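Local coordinates for protein response regulator receiver (Brucella melitensis biovar Abortus, PDB 4G97) that probably acts as a phosphorylation-controlled regulator of the general stress response, its sigma-like domain capturing the anti-sigma factor NepR, at residues 93-98 with 127-132; 111-116 with 121-126. All coordinates share one frame; numbering follows the deposited sequence.

Both contacts use helix 120-135, and each presses a different neighbour against it: helix 94-104 in contact 1, helix 109-116 in contact 2. Both segments of contact 2 fall between the two segments of contact 1 in sequence, and the centres of the contacts lie about 10 Å apart. They meet directly, for Ala98 CB of contact 1 sits 3.5 Å from Phe123 CE1 of contact 2, and Pro95 CB is 3.3 Å from Leu126 O. Together they form one continuous packing within the sigma-like part of the protein, buried at contact 2 and partly open at contact 1, whereas Asp191, the predicted phosphorylation site, belongs to the receiver domain.

Contact 1 of 2, residues 93-98 with 127-132; sequences PLPRQA and LSTASG
Pro95 packs its ring and its backbone carbonyl against one short patch of segment 127-132 of helix 120-135, and it has the most surface buried by this contact. The two helix segments run at right angles, with a signed crossing angle of -90° and axes 8.0 Å apart. Such closeness is possible because small groups meet at the crossing. The CA atoms of Pro95 and Ala130 are 4.8 Å apart, and Ala130 CB comes within 3.1 Å of Pro95 O, a snug methyl-to-carbonyl contact. The same methyl lies 3.8 Å from Pro95 CB, so a single carbon touches both the ring and the main chain. Alanine suits this place because its side chain ends at CB. Proline is equally well placed: in the first turn of helix 94-104 its lack of an N-H costs no helical bond, and its ring offers a rigid apolar ridge. At the margin Thr129 adds its methyl, CG2 lying 4.2 Å from Pro95 CG, while its OG1 bonds back to the carbonyl of Arg125 on its own helix. Nearly one turn further along helix 94-104, Ala98 receives Leu127. With CG anti to the backbone N (chi1 -152°), Leu127 brings the tip of one branch, CD1, to 3.9 Å from Ala98 C, and this methyl is 4.3 Å from Ala98 CB. The longer leucine also rests on Phe99 and Val102. No hydrogen bond joins the segments, and the grip is entirely van der Waals. Arg96 starts off away from 127-132; its NH1 hydrogen-bonds Ser251 and Gln252 of helix 243-265, while its NE keeps a long, weak ion pair with Glu133. A perpendicular helix laid against helix 120-135 is consistent with a sigma-like domain, in which helices 109-116 and 120-135 would form the helix-turn-helix.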
loop_
_atom_site.group_PDB
_atom_site.type_symbol
_atom_site.label_atom_id
_atom_site.label_comp_id
_atom_site.label_asym_id
_atom_site.label_seq_id
_atom_site.Cartn_x
_atom_site.Cartn_y
_atom_site.Cartn_z
ATOM N N PRO A 93 7.102 7.778 -8.944
ATOM C CA PRO A 93 8.543 7.855 -9.275
ATOM C C PRO A 93 9.470 6.822 -8.615
ATOM O O PRO A 93 9.076 6.139 -7.660
ATOM C CB PRO A 93 8.923 9.291 -8.880
ATOM C CG PRO A 93 7.932 9.676 -7.852
ATOM C CD PRO A 93 6.646 9.011 -8.264
ATOM N N LEU A 94 10.724 6.741 -9.126
ATOM C CA LEU A 94 11.796 5.840 -8.687
ATOM C C LEU A 94 12.141 5.904 -7.194
ATOM O O LEU A 94 12.283 4.830 -6.611
ATOM C CB LEU A 94 13.051 5.990 -9.570
ATOM C CG LEU A 94 13.869 4.721 -9.834
ATOM C CD1 LEU A 94 13.208 3.848 -10.907
ATOM C CD2 LEU A 94 15.276 5.079 -10.292
ATOM N N PRO A 95 12.248 7.086 -6.517
ATOM C CA PRO A 95 12.531 7.067 -5.065
ATOM C C PRO A 95 11.362 6.476 -4.268
ATOM O O PRO A 95 11.585 5.820 -3.260
ATOM C CB PRO A 95 12.763 8.548 -4.721
ATOM C CG PRO A 95 12.991 9.224 -6.017
ATOM C CD PRO A 95 12.144 8.477 -7.001
ATOM N N ARG A 96 10.118 6.676 -4.745
ATOM C CA ARG A 96 8.926 6.097 -4.106
ATOM C C ARG A 96 8.913 4.578 -4.294
ATOM O O ARG A 96 8.587 3.867 -3.352
ATOM C CB ARG A 96 7.632 6.770 -4.578
ATOM C CG ARG A 96 7.503 8.155 -3.974
ATOM C CD ARG A 96 6.200 8.850 -4.281
ATOM N NE ARG A 96 6.118 10.115 -3.543
ATOM C CZ ARG A 96 5.613 10.255 -2.324
ATOM N NH1 ARG A 96 5.100 9.207 -1.683
ATOM N NH2 ARG A 96 5.599 11.448 -1.739
ATOM N N GLN A 97 9.389 4.083 -5.460
ATOM C CA GLN A 97 9.536 2.643 -5.727
ATOM C C GLN A 97 10.568 2.051 -4.766
ATOM O O GLN A 97 10.341 0.984 -4.201
ATOM C CB GLN A 97 10.016 2.402 -7.162
ATOM C CG GLN A 97 9.007 2.789 -8.224
ATOM C CD GLN A 97 9.484 2.451 -9.606
ATOM O OE1 GLN A 97 10.026 1.374 -9.857
ATOM N NE2 GLN A 97 9.247 3.357 -10.543
ATOM N N ALA A 98 11.688 2.776 -4.554
ATOM C CA ALA A 98 12.772 2.333 -3.695
ATOM C C ALA A 98 12.309 2.197 -2.249
ATOM O O ALA A 98 12.512 1.146 -1.634
ATOM C CB ALA A 98 13.960 3.289 -3.820
ATOM N N LEU A 127 16.968 6.402 -1.895
ATOM C CA LEU A 127 16.306 6.176 -0.618
ATOM C C LEU A 127 16.268 7.434 0.255
ATOM O O LEU A 127 15.277 7.631 0.958
ATOM C CB LEU A 127 16.950 4.992 0.123
ATOM C CG LEU A 127 16.060 4.200 1.079
ATOM C CD1 LEU A 127 14.874 3.574 0.361
ATOM C CD2 LEU A 127 16.855 3.129 1.792
ATOM N N SER A 128 17.321 8.293 0.200
ATOM C CA SER A 128 17.385 9.559 0.956
ATOM C C SER A 128 16.386 10.592 0.394
ATOM O O SER A 128 15.698 11.263 1.171
ATOM C CB SER A 128 18.806 10.128 0.959
ATOM O OG SER A 128 19.313 10.248 2.281
ATOM N N THR A 129 16.303 10.695 -0.960
ATOM C CA THR A 129 15.378 11.570 -1.703
ATOM C C THR A 129 13.936 11.162 -1.346
ATOM O O THR A 129 13.065 12.030 -1.202
ATOM C CB THR A 129 15.619 11.444 -3.223
ATOM O OG1 THR A 129 17.009 11.591 -3.502
ATOM C CG2 THR A 129 14.829 12.465 -4.037
ATOM N N ALA A 130 13.712 9.834 -1.194
ATOM C CA ALA A 130 12.438 9.224 -0.820
ATOM C C ALA A 130 12.118 9.530 0.631
ATOM O O ALA A 130 11.060 10.095 0.904
ATOM C CB ALA A 130 12.498 7.721 -1.023
ATOM N N SER A 131 13.052 9.203 1.561
ATOM C CA SER A 131 12.893 9.442 2.997
ATOM C C SER A 131 12.458 10.877 3.325
ATOM O O SER A 131 11.621 11.059 4.205
ATOM C CB SER A 131 14.148 9.054 3.768
ATOM O OG SER A 131 13.782 8.485 5.015
ATOM N N GLY A 132 12.969 11.853 2.565
ATOM C CA GLY A 132 12.617 13.263 2.701
ATOM C C GLY A 132 11.202 13.558 2.237
ATOM O O GLY A 132 10.448 14.247 2.934
#

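Contact 2 of 2, residues 111-116 with 121-126; sequences EAAEIL and AEFGRL
Phe123 is the bump here, a ring thrust from segment 121-126 of helix 120-135 into a shallow hollow on segment 111-116 of helix 109-116, floored by Ala112 and Ala113 and walled on one side by Leu116. A first torsion of -178° swings the ring away from the backbone N and out across the contact. Ala112 CB meets its far end obliquely, 3.5 Å from CZ. Ala113 lines the near part: its methyl is 3.9 Å from Phe123 CB, and its backbone N lies over one face of the ring, toward the rim. Two alanines in succession keep this floor low enough for an aromatic ring to sink onto the backbone. The segments stand at 98° to one another with axes 9.7 Å apart, joined by a short turn, as in the helix-turn-helix unit of sigma-like domains. Leu116 closes the hollow at the ring's edge, its CD1 near the ring plane and 4.1 Å from Phe123 CE1. The same methyl bridges to Leu126, nearly one helical turn past Phe123, whose CD2 lies 4.0 Å from Leu116 CD1. Leucine suits position 116 because a single branch can touch both. Beyond the two segments, Val118 also lies against Phe123.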
loop_
_atom_site.group_PDB
_atom_site.type_symbol
_atom_site.label_atom_id
_atom_site.label_comp_id
_atom_site.label_asym_id
_atom_site.label_seq_id
_atom_site.Cartn_x
_atom_site.Cartn_y
_atom_site.Cartn_z
ATOM N N GLU A 111 18.793 -6.182 -2.193
ATOM C CA GLU A 111 17.756 -6.887 -2.972
ATOM C C GLU A 111 16.950 -5.865 -3.787
ATOM O O GLU A 111 16.758 -6.048 -4.986
ATOM C CB GLU A 111 16.841 -7.694 -2.047
ATOM C CG GLU A 111 17.573 -8.716 -1.187
ATOM C CD GLU A 111 16.738 -9.445 -0.149
ATOM O OE1 GLU A 111 15.869 -8.807 0.491
ATOM O OE2 GLU A 111 16.998 -10.651 0.065
ATOM N N ALA A 112 16.560 -4.745 -3.156
ATOM C CA ALA A 112 15.806 -3.664 -3.806
ATOM C C ALA A 112 16.598 -2.975 -4.913
ATOM O O ALA A 112 16.016 -2.598 -5.929
ATOM C CB ALA A 112 15.348 -2.657 -2.768
ATOM N N ALA A 113 17.923 -2.817 -4.724
ATOM C CA ALA A 113 18.824 -2.232 -5.735
ATOM C C ALA A 113 18.904 -3.188 -6.921
ATOM O O ALA A 113 18.866 -2.750 -8.066
ATOM C CB ALA A 113 20.212 -2.017 -5.147
ATOM N N GLU A 114 18.959 -4.503 -6.644
ATOM C CA GLU A 114 18.981 -5.513 -7.700
ATOM C C GLU A 114 17.636 -5.479 -8.453
ATOM O O GLU A 114 17.636 -5.516 -9.684
ATOM C CB GLU A 114 19.284 -6.901 -7.116
ATOM C CG GLU A 114 19.416 -7.967 -8.196
ATOM C CD GLU A 114 19.495 -9.403 -7.725
ATOM O OE1 GLU A 114 19.574 -9.632 -6.498
ATOM O OE2 GLU A 114 19.476 -10.305 -8.592
ATOM N N ILE A 115 16.490 -5.330 -7.713
ATOM C CA ILE A 115 15.158 -5.199 -8.331
ATOM C C ILE A 115 15.119 -3.977 -9.250
ATOM O O ILE A 115 14.610 -4.076 -10.374
ATOM C CB ILE A 115 14.024 -5.146 -7.259
ATOM C CG1 ILE A 115 13.804 -6.538 -6.637
ATOM C CG2 ILE A 115 12.720 -4.566 -7.829
ATOM C CD1 ILE A 115 13.138 -6.539 -5.381
ATOM N N LEU A 116 15.647 -2.830 -8.772
ATOM C CA LEU A 116 15.631 -1.587 -9.549
ATOM C C LEU A 116 16.755 -1.453 -10.587
ATOM O O LEU A 116 16.694 -0.541 -11.408
ATOM C CB LEU A 116 15.550 -0.341 -8.659
ATOM C CG LEU A 116 14.229 -0.102 -7.925
ATOM C CD1 LEU A 116 14.375 1.006 -6.928
ATOM C CD2 LEU A 116 13.063 0.167 -8.893
ATOM N N ALA A 121 25.132 2.203 -4.088
ATOM C CA ALA A 121 25.395 3.619 -3.803
ATOM C C ALA A 121 24.280 4.518 -4.329
ATOM O O ALA A 121 23.819 5.389 -3.589
ATOM C CB ALA A 121 26.737 4.041 -4.384
ATOM N N GLU A 122 23.834 4.296 -5.586
ATOM C CA GLU A 122 22.757 5.069 -6.212
ATOM C C GLU A 122 21.413 4.825 -5.511
ATOM O O GLU A 122 20.577 5.729 -5.451
ATOM C CB GLU A 122 22.637 4.738 -7.703
ATOM C CG GLU A 122 22.280 5.948 -8.549
ATOM C CD GLU A 122 20.817 6.074 -8.919
ATOM O OE1 GLU A 122 20.374 5.353 -9.842
ATOM O OE2 GLU A 122 20.127 6.936 -8.330
ATOM N N PHE A 123 21.225 3.609 -4.970
ATOM C CA PHE A 123 20.022 3.232 -4.237
ATOM C C PHE A 123 19.926 4.011 -2.917
ATOM O O PHE A 123 18.833 4.441 -2.550
ATOM C CB PHE A 123 19.954 1.711 -4.007
ATOM C CG PHE A 123 18.701 1.285 -3.284
ATOM C CD1 PHE A 123 17.500 1.137 -3.969
ATOM C CD2 PHE A 123 18.710 1.072 -1.908
ATOM C CE1 PHE A 123 16.337 0.778 -3.293
ATOM C CE2 PHE A 123 17.537 0.732 -1.230
ATOM C CZ PHE A 123 16.359 0.589 -1.926
ATOM N N GLY A 124 21.061 4.184 -2.240
ATOM C CA GLY A 124 21.170 4.939 -0.992
ATOM C C GLY A 124 20.765 6.396 -1.123
ATOM O O GLY A 124 20.200 6.970 -0.186
ATOM N N ARG A 125 21.040 6.998 -2.297
ATOM C CA ARG A 125 20.702 8.386 -2.616
ATOM C C ARG A 125 19.228 8.463 -2.984
ATOM O O ARG A 125 18.540 9.411 -2.594
ATOM C CB ARG A 125 21.559 8.887 -3.773
ATOM N N LEU A 126 18.744 7.445 -3.723
ATOM C CA LEU A 126 17.356 7.281 -4.158
ATOM C C LEU A 126 16.466 7.129 -2.907
ATOM O O LEU A 126 15.396 7.724 -2.839
ATOM C CB LEU A 126 17.285 6.024 -5.042
ATOM C CG LEU A 126 16.270 5.975 -6.169
ATOM C CD1 LEU A 126 16.579 7.000 -7.264
ATOM C CD2 LEU A 126 16.251 4.589 -6.779
#